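Local coordinates for diaminopimelate decarboxylase (Methanocaldococcus jannaschii, PDB 1TWI), which catalyses the pyridoxal-phosphate-dependent decarboxylation of meso-diaminopimelate to L-lysine, the last step of lysine biosynthesis, and works as a homodimer, at residues I124-D134 against L149-R158; H338-E349 against D371-F382. All coordinates share one frame; numbering follows the deposited sequence.

Interaction 1: residues I124-D134 against L149-R158; sequences IEANIRAFNVD and LGETANVAFR
V133 and F131 pair with the strand that starts at A153 through four backbone hydrogen bonds, and this ladder is the tight end of the contact. F131 N gives to N154 O (3.1 Å), A156 N to F131 O (2.8 Å), V133 N to A156 O and R158 N to V133 O, all close to straight. On one face V133 CG1 sits opposite its own N (chi1 176°), which puts CG2 beside that N and 3.8 Å from V155 CG1, while V133 CB meets F157 CD2. Residues I142 and E138 of helix 136-149 cover V133 on this side. On the other face A130 CB touches A156 CB, and N132 OD1 comes within 3.3 Å of A156 CB; the N132 amide nitrogen is held by N111. Strands 130-133 and 153-160 with helix 136-149 between them form a beta-alpha-beta unit of the TIM-type barrel that carries the cofactor. At the barrel mouth a water links D134 OD2 to R158 NH1; OD2 also accepts G181 N, while OD1 forms a salt bridge with K310 of the second subunit. The F131 ring is roofed by I128 CD1, 3.8 Å above its centre, and has N154 O at its edge. Away from the ladder the two segments draw apart, and a water bridges I128 O and N154 N in place of a direct backbone bond. Toward solvent the contact thins to side chains: buried I124 still packs CG2 against L149 CD1 (3.7 Å) and E151 CB, but E125 and E151 are exposed, the E125 carboxylate bordering the leucine. Schellman motifs at N127 and G150 end the two helices there.

Interaction 2: residues H338-E349 against D371-F382; sequences HIINCKVKNEKE and DKVEVGDVLAIF
D371 grips the 342-347 loop and strand 348-354: its OD2 accepts K345 N at 2.6 Å on the anti side, and OD1 takes a weak salt bridge from K348 NZ. K372 N bonds to E347 O, and its aliphatic chain runs against the E347 and E349 carboxylates. V373 N gives to E349 OE1. A type II turn runs from E374 to D377; both acids and K372 O surround K345 NZ, whose chain bends at chi2 (-65°) and chi4. D377 OD2 accepts three donors: K345 NZ on its syn lone pair at 2.7 Å, and N341 ND2 and E374 N off the carboxylate plane. N341 spends its other amide N-H on D371 O (3.1 Å), both acceptors in the amide plane, while OD1 closes an Asx turn onto K343 N. V378 starts a strand antiparallel to 339-341: its O takes C342 N, A380 exchanges two bonds with I340, and I381 CG1 packs 4.0 Å from I339 CG1. F382 N bonds to the O of H338, whose imidazole edge stands over the F382 ring (T-shaped, planes at 83°), ND1 3.8 Å above its centre. Strand 378-382 lies between 339-341 and 300-311, with F14 of strand 13-16 touching I340, C342 and A380.

In the fold
Interactions 1 and 2 belong to the two halves of the subunit: 124-134 with 149-158 lies in the parallel barrel, 338-349 with 371-382 in the mixed beta domain. Their centres are 50 Å apart and their nearest atoms about 25 Å, on opposite sides of the chain's centre. Interaction 1 is the closer to the cofactor, with the R158 side chain about 4 Å from bound pyridoxal phosphate and about 7 Å from that of K69, the cofactor's attachment lysine, not joined to it in this model; R158 also packs on C358 of the second subunit, the predicted proton donor. In interaction 2, the I381 side chain is about 8 Å from that of R329, which contacts the bound lysine.

Interaction 1: residues I124-D134 against L149-R158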
loop_
_atom_site.group_PDB
_atom_site.type_symbol
_atom_site.label_atom_id
_atom_site.label_comp_id
_atom_site.label_asym_id
_atom_site.label_seq_id
_atom_site.Cartn_x
_atom_site.Cartn_y
_atom_site.Cartn_z
ATOM N N ILE A 124 1.371 -22.783 19.287
ATOM C CA ILE A 124 1.534 -23.793 20.325
ATOM C C ILE A 124 1.863 -25.128 19.677
ATOM O O ILE A 124 2.794 -25.820 20.111
ATOM C CB ILE A 124 0.284 -23.887 21.226
ATOM C CG1 ILE A 124 0.141 -22.568 22.029
ATOM C CG2 ILE A 124 0.393 -25.129 22.092
ATOM C CD1 ILE A 124 -1.170 -22.432 22.885
ATOM N N GLU A 125 1.155 -25.472 18.616
ATOM C CA GLU A 125 1.420 -26.734 17.899
ATOM C C GLU A 125 2.857 -26.749 17.299
ATOM O O GLU A 125 3.520 -27.797 17.241
ATOM C CB GLU A 125 0.411 -26.907 16.756
ATOM C CG GLU A 125 -1.031 -27.288 17.167
ATOM C CD GLU A 125 -1.145 -28.668 17.833
ATOM O OE1 GLU A 125 -0.373 -29.573 17.492
ATOM O OE2 GLU A 125 -2.022 -28.848 18.688
ATOM N N ALA A 126 3.337 -25.593 16.857
ATOM C CA ALA A 126 4.692 -25.510 16.300
ATOM C C ALA A 126 5.745 -25.356 17.394
ATOM O O ALA A 126 6.932 -25.326 17.080
ATOM C CB ALA A 126 4.813 -24.343 15.349
ATOM N N ASN A 127 5.317 -25.209 18.642
ATOM C CA ASN A 127 6.210 -25.078 19.819
ATOM C C ASN A 127 7.275 -23.975 19.629
ATOM O O ASN A 127 8.504 -24.195 19.820
ATOM C CB ASN A 127 6.863 -26.457 20.114
ATOM C CG ASN A 127 7.651 -26.499 21.446
ATOM O OD1 ASN A 127 7.257 -25.921 22.493
ATOM N ND2 ASN A 127 8.761 -27.211 21.409
ATOM N N ILE A 128 6.799 -22.788 19.252
ATOM C CA ILE A 128 7.690 -21.665 19.023
ATOM C C ILE A 128 8.371 -21.306 20.345
ATOM O O ILE A 128 7.865 -21.615 21.448
ATOM C CB ILE A 128 6.914 -20.453 18.476
ATOM C CG1 ILE A 128 5.741 -20.081 19.399
ATOM C CG2 ILE A 128 6.394 -20.759 17.059
ATOM C CD1 ILE A 128 5.014 -18.756 18.917
ATOM N N ARG A 129 9.520 -20.677 20.248
ATOM C CA ARG A 129 10.256 -20.236 21.443
ATOM C C ARG A 129 9.377 -19.365 22.387
ATOM O O ARG A 129 9.406 -19.501 23.614
ATOM C CB ARG A 129 11.468 -19.412 21.002
ATOM C CG ARG A 129 12.473 -19.201 22.174
ATOM C CD ARG A 129 13.578 -18.134 21.794
ATOM N NE ARG A 129 14.514 -18.036 22.914
ATOM C CZ ARG A 129 15.525 -18.874 23.146
ATOM N NH1 ARG A 129 16.296 -18.701 24.224
ATOM N NH2 ARG A 129 15.808 -19.859 22.285
ATOM N N ALA A 130 8.618 -18.446 21.804
ATOM C CA ALA A 130 7.730 -17.604 22.602
ATOM C C ALA A 130 6.751 -16.758 21.829
ATOM O O ALA A 130 7.018 -16.354 20.691
ATOM C CB ALA A 130 8.527 -16.632 23.477
ATOM N N PHE A 131 5.622 -16.494 22.475
ATOM C CA PHE A 131 4.704 -15.490 21.976
ATOM C C PHE A 131 5.211 -14.223 22.769
ATOM O O PHE A 131 5.365 -14.290 24.018
ATOM C CB PHE A 131 3.290 -15.757 22.473
ATOM C CG PHE A 131 2.625 -16.916 21.781
ATOM C CD1 PHE A 131 1.945 -16.730 20.585
ATOM C CD2 PHE A 131 2.710 -18.207 22.332
ATOM C CE1 PHE A 131 1.347 -17.810 19.936
ATOM C CE2 PHE A 131 2.111 -19.325 21.691
ATOM C CZ PHE A 131 1.427 -19.121 20.494
ATOM N N ASN A 132 5.456 -13.097 22.079
ATOM C CA ASN A 132 5.811 -11.859 22.783
ATOM C C ASN A 132 4.447 -11.221 23.037
ATOM O O ASN A 132 3.873 -10.584 22.153
ATOM C CB ASN A 132 6.685 -10.958 21.895
ATOM C CG ASN A 132 8.086 -11.550 21.647
ATOM O OD1 ASN A 132 8.568 -12.393 22.422
ATOM N ND2 ASN A 132 8.770 -11.066 20.579
ATOM N N VAL A 133 3.938 -11.394 24.256
ATOM C CA VAL A 133 2.601 -10.948 24.654
ATOM C C VAL A 133 2.455 -9.473 24.651
ATOM O O VAL A 133 3.252 -8.774 25.261
ATOM C CB VAL A 133 2.236 -11.462 26.052
ATOM C CG1 VAL A 133 0.872 -10.907 26.491
ATOM C CG2 VAL A 133 2.225 -12.989 26.031
ATOM N N ASP A 134 1.390 -9.008 24.002
ATOM C CA ASP A 134 1.203 -7.588 23.820
ATOM C C ASP A 134 0.246 -6.930 24.800
ATOM O O ASP A 134 0.287 -5.716 24.980
ATOM C CB ASP A 134 0.712 -7.349 22.385
ATOM C CG ASP A 134 0.415 -5.885 22.108
ATOM O OD1 ASP A 134 -0.737 -5.421 22.382
ATOM O OD2 ASP A 134 1.358 -5.189 21.638
ATOM N N LEU A 149 -5.615 -27.190 24.510
ATOM C CA LEU A 149 -4.790 -28.177 23.821
ATOM C C LEU A 149 -4.016 -29.105 24.797
ATOM O O LEU A 149 -3.301 -29.982 24.360
ATOM C CB LEU A 149 -3.774 -27.453 22.910
ATOM C CG LEU A 149 -4.332 -26.521 21.856
ATOM C CD1 LEU A 149 -3.127 -25.824 21.056
ATOM C CD2 LEU A 149 -5.135 -27.316 20.903
ATOM N N GLY A 150 -4.121 -28.883 26.108
ATOM C CA GLY A 150 -3.387 -29.743 27.033
ATOM C C GLY A 150 -1.852 -29.520 26.930
ATOM O O GLY A 150 -1.041 -30.444 27.064
ATOM N N GLU A 151 -1.459 -28.279 26.684
ATOM C CA GLU A 151 -0.056 -27.924 26.527
ATOM C C GLU A 151 0.336 -26.718 27.411
ATOM O O GLU A 151 -0.511 -26.166 28.105
ATOM C CB GLU A 151 0.184 -27.566 25.060
ATOM C CG GLU A 151 0.121 -28.745 24.101
ATOM C CD GLU A 151 1.192 -29.794 24.388
ATOM O OE1 GLU A 151 2.317 -29.426 24.790
ATOM O OE2 GLU A 151 0.914 -30.996 24.217
ATOM N N THR A 152 1.615 -26.317 27.385
ATOM C CA THR A 152 2.063 -25.147 28.135
ATOM C C THR A 152 2.719 -24.184 27.118
ATOM O O THR A 152 3.698 -24.572 26.486
ATOM C CB THR A 152 3.109 -25.519 29.211
ATOM O OG1 THR A 152 2.502 -26.409 30.159
ATOM C CG2 THR A 152 3.563 -24.235 30.009
ATOM N N ALA A 153 2.184 -22.962 26.930
ATOM C CA ALA A 153 2.783 -22.003 25.970
ATOM C C ALA A 153 3.921 -21.198 26.614
ATOM O O ALA A 153 3.840 -20.821 27.777
ATOM C CB ALA A 153 1.712 -21.005 25.473
ATOM N N ASN A 154 4.969 -20.925 25.852
ATOM C CA ASN A 154 6.074 -20.116 26.341
ATOM C C ASN A 154 5.672 -18.670 26.106
ATOM O O ASN A 154 5.262 -18.346 24.995
ATOM C CB ASN A 154 7.329 -20.457 25.524
ATOM C CG ASN A 154 7.785 -21.883 25.794
ATOM O OD1 ASN A 154 7.847 -22.279 26.950
ATOM N ND2 ASN A 154 8.071 -22.661 24.738
ATOM N N VAL A 155 5.746 -17.812 27.132
ATOM C CA VAL A 155 5.386 -16.413 26.938
ATOM C C VAL A 155 6.479 -15.447 27.380
ATOM O O VAL A 155 7.069 -15.630 28.444
ATOM C CB VAL A 155 4.041 -15.977 27.654
ATOM C CG1 VAL A 155 2.766 -16.644 26.896
ATOM C CG2 VAL A 155 4.050 -16.395 29.136
ATOM N N ALA A 156 6.758 -14.472 26.497
ATOM C CA ALA A 156 7.673 -13.373 26.764
ATOM C C ALA A 156 6.685 -12.176 26.816
ATOM O O ALA A 156 5.504 -12.316 26.470
ATOM C CB ALA A 156 8.691 -13.219 25.593
ATOM N N PHE A 157 7.121 -11.010 27.277
ATOM C CA PHE A 157 6.213 -9.897 27.377
ATOM C C PHE A 157 6.786 -8.697 26.695
ATOM O O PHE A 157 7.929 -8.306 26.981
ATOM C CB PHE A 157 5.958 -9.590 28.892
ATOM C CG PHE A 157 5.258 -10.704 29.591
ATOM C CD1 PHE A 157 5.938 -11.867 29.934
ATOM C CD2 PHE A 157 3.881 -10.652 29.746
ATOM C CE1 PHE A 157 5.237 -12.994 30.413
ATOM C CE2 PHE A 157 3.166 -11.777 30.224
ATOM C CZ PHE A 157 3.830 -12.925 30.549
ATOM N N ARG A 158 6.020 -8.103 25.783
ATOM C CA ARG A 158 6.513 -6.901 25.086
ATOM C C ARG A 158 6.185 -5.739 26.024
ATOM O O ARG A 158 5.029 -5.461 26.298
ATOM C CB ARG A 158 5.787 -6.685 23.745
ATOM C CG ARG A 158 6.196 -5.385 23.073
ATOM C CD ARG A 158 5.596 -5.229 21.653
ATOM N NE ARG A 158 6.180 -4.056 20.979
ATOM C CZ ARG A 158 6.011 -3.766 19.698
ATOM N NH1 ARG A 158 5.261 -4.555 18.934
ATOM N NH2 ARG A 158 6.596 -2.686 19.181
HETATM O O HOH W 1 5.111 -21.815 22.935
HETATM O O HOH W 2 3.102 -6.297 19.710
#

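Interaction 2: residues H338-E349 against D371-F382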
loop_
_atom_site.group_PDB
_atom_site.type_symbol
_atom_site.label_atom_id
_atom_site.label_comp_id
_atom_site.label_asym_id
_atom_site.label_seq_id
_atom_site.Cartn_x
_atom_site.Cartn_y
_atom_site.Cartn_z
ATOM N N HIS A 338 18.294 6.109 -3.409
ATOM C CA HIS A 338 19.288 6.491 -4.409
ATOM C C HIS A 338 18.854 5.841 -5.761
ATOM O O HIS A 338 18.385 4.718 -5.801
ATOM C CB HIS A 338 20.645 5.943 -3.968
ATOM C CG HIS A 338 21.766 6.401 -4.832
ATOM N ND1 HIS A 338 22.692 5.528 -5.379
ATOM C CD2 HIS A 338 22.095 7.636 -5.282
ATOM C CE1 HIS A 338 23.552 6.211 -6.124
ATOM N NE2 HIS A 338 23.206 7.490 -6.088
ATOM N N ILE A 339 19.000 6.568 -6.851
ATOM C CA ILE A 339 18.587 6.082 -8.156
ATOM C C ILE A 339 19.683 6.420 -9.168
ATOM O O ILE A 339 20.210 7.524 -9.134
ATOM C CB ILE A 339 17.270 6.796 -8.606
ATOM C CG1 ILE A 339 16.127 6.438 -7.632
ATOM C CG2 ILE A 339 16.856 6.392 -10.062
ATOM C CD1 ILE A 339 14.876 7.341 -7.790
ATOM N N ILE A 340 20.010 5.486 -10.064
ATOM C CA ILE A 340 21.002 5.721 -11.115
ATOM C C ILE A 340 20.529 5.143 -12.461
ATOM O O ILE A 340 19.584 4.337 -12.549
ATOM C CB ILE A 340 22.346 4.991 -10.846
ATOM C CG1 ILE A 340 22.109 3.471 -10.921
ATOM C CG2 ILE A 340 22.946 5.381 -9.428
ATOM C CD1 ILE A 340 23.408 2.658 -10.658
ATOM N N ASN A 341 21.216 5.564 -13.514
ATOM C CA ASN A 341 20.985 5.009 -14.829
ATOM C C ASN A 341 21.935 3.811 -14.786
ATOM O O ASN A 341 23.054 3.922 -14.283
ATOM C CB ASN A 341 21.475 5.969 -15.910
ATOM C CG ASN A 341 20.992 5.577 -17.299
ATOM O OD1 ASN A 341 20.910 4.375 -17.636
ATOM N ND2 ASN A 341 20.683 6.584 -18.117
ATOM N N CYS A 342 21.508 2.660 -15.276
ATOM C CA CYS A 342 22.416 1.508 -15.315
ATOM C C CYS A 342 23.523 1.672 -16.344
ATOM O O CYS A 342 24.445 0.877 -16.359
ATOM C CB CYS A 342 21.651 0.221 -15.661
ATOM S SG CYS A 342 20.672 -0.355 -14.206
ATOM N N LYS A 343 23.423 2.687 -17.207
ATOM C CA LYS A 343 24.438 2.916 -18.244
ATOM C C LYS A 343 25.123 4.247 -18.002
ATOM O O LYS A 343 24.449 5.262 -17.884
ATOM C CB LYS A 343 23.799 2.978 -19.642
ATOM C CG LYS A 343 24.813 3.143 -20.828
ATOM C CD LYS A 343 25.748 1.906 -21.037
ATOM C CE LYS A 343 26.926 2.216 -22.037
ATOM N NZ LYS A 343 27.953 3.109 -21.366
ATOM N N VAL A 344 26.454 4.235 -17.958
ATOM C CA VAL A 344 27.219 5.465 -17.780
ATOM C C VAL A 344 27.162 6.201 -19.115
ATOM O O VAL A 344 27.266 5.571 -20.203
ATOM C CB VAL A 344 28.686 5.140 -17.469
ATOM C CG1 VAL A 344 29.571 6.379 -17.709
ATOM C CG2 VAL A 344 28.773 4.653 -16.036
ATOM N N LYS A 345 26.952 7.516 -19.051
ATOM C CA LYS A 345 26.863 8.335 -20.262
ATOM C C LYS A 345 27.924 9.473 -20.165
ATOM O O LYS A 345 28.522 9.690 -19.111
ATOM C CB LYS A 345 25.474 8.974 -20.338
ATOM C CG LYS A 345 24.261 7.992 -20.334
ATOM C CD LYS A 345 24.256 7.097 -21.597
ATOM C CE LYS A 345 22.874 6.329 -21.747
ATOM N NZ LYS A 345 21.665 7.238 -21.924
ATOM N N ASN A 346 28.120 10.226 -21.234
ATOM C CA ASN A 346 29.114 11.303 -21.176
ATOM C C ASN A 346 28.423 12.630 -20.952
ATOM O O ASN A 346 28.953 13.681 -21.268
ATOM C CB ASN A 346 29.940 11.332 -22.452
ATOM C CG ASN A 346 30.858 10.128 -22.545
ATOM O OD1 ASN A 346 31.624 9.828 -21.607
ATOM N ND2 ASN A 346 30.782 9.414 -23.682
ATOM N N GLU A 347 27.230 12.561 -20.379
ATOM C CA GLU A 347 26.438 13.733 -20.099
ATOM C C GLU A 347 25.561 13.393 -18.901
ATOM O O GLU A 347 25.141 12.239 -18.789
ATOM C CB GLU A 347 25.550 14.064 -21.321
ATOM C CG GLU A 347 24.730 15.307 -21.111
ATOM C CD GLU A 347 23.859 15.682 -22.314
ATOM O OE1 GLU A 347 22.905 16.475 -22.129
ATOM O OE2 GLU A 347 24.113 15.194 -23.428
ATOM N N LYS A 348 25.296 14.372 -18.030
ATOM C CA LYS A 348 24.427 14.184 -16.867
ATOM C C LYS A 348 23.341 15.249 -16.911
ATOM O O LYS A 348 23.481 16.252 -17.586
ATOM C CB LYS A 348 25.222 14.299 -15.581
ATOM C CG LYS A 348 26.242 13.197 -15.392
ATOM C CD LYS A 348 26.920 13.474 -14.019
ATOM C CE LYS A 348 28.228 12.685 -13.816
ATOM N NZ LYS A 348 28.049 11.201 -14.099
ATOM N N GLU A 349 22.238 15.034 -16.222
ATOM C CA GLU A 349 21.157 15.993 -16.258
ATOM C C GLU A 349 20.320 15.746 -15.015
ATOM O O GLU A 349 20.382 14.654 -14.410
ATOM C CB GLU A 349 20.291 15.820 -17.531
ATOM C CG GLU A 349 19.771 14.416 -17.691
ATOM C CD GLU A 349 18.709 14.239 -18.792
ATOM O OE1 GLU A 349 18.353 13.043 -19.047
ATOM O OE2 GLU A 349 18.230 15.260 -19.371
ATOM N N ASP A 371 23.039 10.073 -15.077
ATOM C CA ASP A 371 23.629 10.038 -16.422
ATOM C C ASP A 371 22.432 10.131 -17.370
ATOM O O ASP A 371 21.382 9.495 -17.143
ATOM C CB ASP A 371 24.405 8.744 -16.681
ATOM C CG ASP A 371 25.776 8.738 -15.977
ATOM O OD1 ASP A 371 25.764 8.897 -14.744
ATOM O OD2 ASP A 371 26.850 8.584 -16.641
ATOM N N LYS A 372 22.629 10.916 -18.433
ATOM C CA LYS A 372 21.633 11.247 -19.449
ATOM C C LYS A 372 20.675 10.087 -19.739
ATOM O O LYS A 372 21.092 9.040 -20.216
ATOM C CB LYS A 372 22.348 11.664 -20.733
ATOM C CG LYS A 372 21.431 12.185 -21.825
ATOM C CD LYS A 372 21.057 13.611 -21.594
ATOM C CE LYS A 372 20.367 14.241 -22.813
ATOM N NZ LYS A 372 19.083 13.527 -23.162
ATOM N N VAL A 373 19.395 10.322 -19.479
ATOM C CA VAL A 373 18.381 9.285 -19.678
ATOM C C VAL A 373 17.774 9.247 -21.088
ATOM O O VAL A 373 17.392 10.279 -21.634
ATOM C CB VAL A 373 17.249 9.425 -18.604
ATOM C CG1 VAL A 373 16.205 8.311 -18.804
ATOM C CG2 VAL A 373 17.839 9.333 -17.186
ATOM N N GLU A 374 17.769 8.058 -21.697
ATOM C CA GLU A 374 17.156 7.850 -23.010
ATOM C C GLU A 374 16.066 6.777 -22.877
ATOM O O GLU A 374 16.123 5.947 -21.987
ATOM C CB GLU A 374 18.231 7.427 -24.019
ATOM C CG GLU A 374 19.335 8.530 -24.087
ATOM C CD GLU A 374 20.592 8.108 -24.820
ATOM O OE1 GLU A 374 21.754 8.440 -24.368
ATOM O OE2 GLU A 374 20.409 7.461 -25.877
ATOM N N VAL A 375 15.056 6.830 -23.732
ATOM C CA VAL A 375 13.997 5.802 -23.699
ATOM C C VAL A 375 14.711 4.506 -23.910
ATOM O O VAL A 375 15.596 4.411 -24.789
ATOM C CB VAL A 375 12.971 6.031 -24.854
ATOM C CG1 VAL A 375 12.064 4.767 -25.063
ATOM C CG2 VAL A 375 12.126 7.265 -24.531
ATOM N N GLY A 376 14.367 3.489 -23.116
ATOM C CA GLY A 376 15.012 2.194 -23.287
ATOM C C GLY A 376 16.096 1.962 -22.246
ATOM O O GLY A 376 16.554 0.832 -22.025
ATOM N N ASP A 377 16.548 3.039 -21.600
ATOM C CA ASP A 377 17.551 2.852 -20.556
ATOM C C ASP A 377 16.817 2.177 -19.391
ATOM O O ASP A 377 15.591 2.210 -19.309
ATOM C CB ASP A 377 18.079 4.216 -20.065
ATOM C CG ASP A 377 19.143 4.803 -20.993
ATOM O OD1 ASP A 377 19.622 4.047 -21.877
ATOM O OD2 ASP A 377 19.508 5.999 -20.802
ATOM N N VAL A 378 17.598 1.586 -18.506
ATOM C CA VAL A 378 17.085 0.901 -17.320
ATOM C C VAL A 378 17.613 1.688 -16.115
ATOM O O VAL A 378 18.830 1.948 -16.043
ATOM C CB VAL A 378 17.638 -0.531 -17.269
ATOM C CG1 VAL A 378 17.162 -1.248 -15.955
ATOM C CG2 VAL A 378 17.138 -1.347 -18.553
ATOM N N LEU A 379 16.719 2.106 -15.213
ATOM C CA LEU A 379 17.165 2.801 -14.029
ATOM C C LEU A 379 17.141 1.782 -12.877
ATOM O O LEU A 379 16.305 0.864 -12.890
ATOM C CB LEU A 379 16.223 3.957 -13.651
ATOM C CG LEU A 379 15.901 5.013 -14.706
ATOM C CD1 LEU A 379 15.132 6.137 -14.017
ATOM C CD2 LEU A 379 17.231 5.590 -15.298
ATOM N N ALA A 380 18.055 1.923 -11.908
ATOM C CA ALA A 380 18.062 1.064 -10.734
ATOM C C ALA A 380 17.732 1.931 -9.495
ATOM O O ALA A 380 18.375 3.000 -9.234
ATOM C CB ALA A 380 19.444 0.404 -10.560
ATOM N N ILE A 381 16.758 1.473 -8.718
ATOM C CA ILE A 381 16.378 2.180 -7.498
ATOM C C ILE A 381 16.972 1.312 -6.415
ATOM O O ILE A 381 16.624 0.122 -6.256
ATOM C CB ILE A 381 14.829 2.233 -7.376
ATOM C CG1 ILE A 381 14.253 3.017 -8.580
ATOM C CG2 ILE A 381 14.409 2.946 -6.036
ATOM C CD1 ILE A 381 12.684 2.647 -8.847
ATOM N N PHE A 382 17.872 1.907 -5.640
ATOM C CA PHE A 382 18.570 1.182 -4.579
ATOM C C PHE A 382 17.816 0.936 -3.284
ATOM O O PHE A 382 16.905 1.663 -2.935
ATOM C CB PHE A 382 19.825 1.946 -4.134
ATOM C CG PHE A 382 21.013 1.806 -5.066
ATOM C CD1 PHE A 382 20.829 1.773 -6.458
ATOM C CD2 PHE A 382 22.300 1.785 -4.552
ATOM C CE1 PHE A 382 21.938 1.736 -7.316
ATOM C CE2 PHE A 382 23.445 1.748 -5.395
ATOM C CZ PHE A 382 23.249 1.726 -6.775
HETATM O O HOH W 3 20.466 1.949 -18.838
HETATM O O HOH W 4 23.036 7.809 -13.115
HETATM O O HOH W 5 25.104 5.976 -13.913
HETATM O O HOH W 6 17.083 13.001 -21.341
#